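PDB 4FDX: 4-oxalocrotonase tautomerase isozyme, which is a small tautomerase-family protein built on a beta-alpha-beta fold and assembled as a hexamer. Local coordinates for residues B[53-56]-B[57-61]. Sequence-based numbering, arbitrary orientation.
Sequences AGQT and AAMRQ
T56 closes the short strand 55-56 and occupies the N-cap of helix 57-63, where its backbone carbonyl takes part in the first helical turn: R60 N donates to T56 O at 2.8 Å, in the carbonyl plane, and M59 N lies near the same oxygen in a weak, strongly bent bond. The T56 side chain completes the cap. M59 N also donates to T56 OG1 at 3.2 Å, with an N-H...O angle of 154°, straighter than its bond to the carbonyl. Chi1 of 68° sets OG1 between the backbone N and the carbonyl carbon, and from there the hydroxyl reaches over the start of the helix. Threonine suits the place because its short side chain sets a hydroxyl within reach of the N-H three residues on, as is common at N-caps, while CG2 lies anti to the carbonyl carbon. The hydroxyl also meets carbon, with A58 CB 3.7 Å from OG1; alanine, small and helix-forming, fits beside the cap.

M59 answers from the helix side of this capping box. Its chain runs back across that of T56 at about a right angle, CG lying 3.3 Å from T56 OG1, and its sulfur receives a weak hydrogen bond from T56 N, SD being 3.5 Å away. The bend at chi3 (59°) carries CE to the side-chain amide of exposed Q55. On another flank arginine serves through its methylenes, R60 CG lying 3.9 Å from Q55 CB with CD alongside. Beyond this turn, A57 and A58 pack on V47, and M59 touches R17 of the second subunit. Chemically, OG1 takes up M59 N and the carbonyl R60 N, while the sulfur gives T56 N only a weak acceptor; strand and helix are thus coupled through the reciprocal pair T56 and M59.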
ATOM      1  N   ALA B  53      17.217  -7.352   6.176  1.00 15.87           N
ATOM      2  CA  ALA B  53      18.189  -7.358   7.314  1.00 16.59           C
ATOM      3  C   ALA B  53      19.031  -6.073   7.348  1.00 17.87           C
ATOM      4  O   ALA B  53      20.271  -6.066   7.699  1.00 20.76           O
ATOM      5  CB  ALA B  53      19.098  -8.568   7.220  1.00 19.94           C
ATOM      6  N   GLY B  54      18.367  -4.963   6.979  1.00 15.78           N
ATOM      7  CA  GLY B  54      18.911  -3.636   7.180  1.00 17.42           C
ATOM      8  C   GLY B  54      19.952  -3.199   6.146  1.00 16.93           C
ATOM      9  O   GLY B  54      20.535  -2.170   6.344  1.00 21.19           O
ATOM     10  N   GLN B  55      20.114  -3.953   5.060  1.00 16.51           N
ATOM     11  CA  GLN B  55      21.024  -3.602   3.934  1.00 19.26           C
ATOM     12  C   GLN B  55      20.178  -3.513   2.694  1.00 17.68           C
ATOM     13  O   GLN B  55      19.386  -4.454   2.409  1.00 17.16           O
ATOM     14  CB  GLN B  55      22.014  -4.758   3.621  1.00 22.32           C
ATOM     15  CG  GLN B  55      22.774  -5.366   4.768  1.00 34.08           C
ATOM     16  CD  GLN B  55      23.741  -4.367   5.343  1.00 42.64           C
ATOM     17  OE1 GLN B  55      23.332  -3.494   6.131  1.00 53.22           O
ATOM     18  NE2 GLN B  55      25.011  -4.421   4.907  1.00 49.39           N
ATOM     19  N   THR B  56      20.411  -2.440   1.936  1.00 16.64           N
ATOM     20  CA  THR B  56      19.707  -2.303   0.669  1.00 17.03           C
ATOM     21  C   THR B  56      20.248  -3.176  -0.401  1.00 23.89           C
ATOM     22  O   THR B  56      21.417  -3.576  -0.292  1.00 27.17           O
ATOM     23  CB  THR B  56      19.724  -0.877   0.112  1.00 16.82           C
ATOM     24  OG1 THR B  56      21.075  -0.528  -0.273  1.00 19.01           O
ATOM     25  CG2 THR B  56      19.133   0.096   1.097  1.00 21.39           C
ATOM     26  N   ALA B  57      19.355  -3.499  -1.365  1.00 22.40           N
ATOM     27  CA  ALA B  57      19.675  -4.450  -2.473  1.00 19.92           C
ATOM     28  C   ALA B  57      20.930  -3.880  -3.190  1.00 23.47           C
ATOM     29  O   ALA B  57      21.814  -4.634  -3.597  1.00 25.22           O
ATOM     30  CB  ALA B  57      18.512  -4.531  -3.480  1.00 20.25           C
ATOM     31  N   ALA B  58      21.015  -2.561  -3.289  1.00 20.70           N
ATOM     32  CA  ALA B  58      22.241  -1.894  -3.848  1.00 22.62           C
ATOM     33  C   ALA B  58      23.463  -2.342  -3.023  1.00 25.74           C
ATOM     34  O   ALA B  58      24.451  -2.737  -3.600  1.00 30.52           O
ATOM     35  CB  ALA B  58      22.130  -0.375  -3.858  1.00 21.75           C
ATOM     36  N   MET B  59      23.404  -2.257  -1.717  1.00 25.19           N
ATOM     37  CA  MET B  59      24.612  -2.530  -0.934  1.00 25.70           C
ATOM     38  C   MET B  59      24.889  -4.010  -1.019  1.00 25.77           C
ATOM     39  O   MET B  59      26.086  -4.423  -0.935  1.00 32.10           O
ATOM     40  CB  MET B  59      24.456  -2.187   0.563  1.00 26.36           C
ATOM     41  CG  MET B  59      24.158  -0.703   0.873  1.00 25.53           C
ATOM     42  SD  MET B  59      23.208  -0.468   2.481  1.00 29.86           S
ATOM     43  CE  MET B  59      24.319  -1.228   3.696  1.00 28.97           C
ATOM     44  N   ARG B  60      23.832  -4.809  -1.105  1.00 24.67           N
ATOM     45  CA  ARG B  60      24.032  -6.287  -1.105  1.00 31.42           C
ATOM     46  C   ARG B  60      24.750  -6.728  -2.431  1.00 34.03           C
ATOM     47  O   ARG B  60      25.645  -7.590  -2.410  1.00 37.24           O
ATOM     48  CB  ARG B  60      22.718  -7.043  -0.810  1.00 30.68           C
ATOM     49  CG  ARG B  60      22.387  -7.231   0.682  1.00 44.61           C
ATOM     50  CD  ARG B  60      20.947  -7.719   0.984  1.00 56.31           C
ATOM     51  NE  ARG B  60      19.923  -7.301  -0.012  1.00 64.29           N
ATOM     52  CZ  ARG B  60      19.112  -8.136  -0.690  1.00 66.08           C
ATOM     53  NH1 ARG B  60      19.171  -9.462  -0.451  1.00 69.12           N
ATOM     54  NH2 ARG B  60      18.215  -7.661  -1.586  1.00 43.97           N
ATOM     55  N   GLN B  61      24.378  -6.081  -3.545  1.00 35.59           N
ATOM     56  CA  GLN B  61      25.000  -6.276  -4.874  1.00 40.42           C
ATOM     57  C   GLN B  61      26.437  -5.800  -4.878  1.00 43.41           C
ATOM     58  O   GLN B  61      27.328  -6.478  -5.426  1.00 37.84           O
ATOM     59  CB  GLN B  61      24.255  -5.452  -5.945  1.00 45.55           C
ATOM     60  CG  GLN B  61      22.970  -6.092  -6.417  1.00 48.13           C
ATOM     61  CD  GLN B  61      22.188  -5.217  -7.383  1.00 50.90           C
ATOM     62  OE1 GLN B  61      22.495  -4.019  -7.609  1.00 49.63           O
ATOM     63  NE2 GLN B  61      21.158  -5.807  -7.955  1.00 44.61           N
TER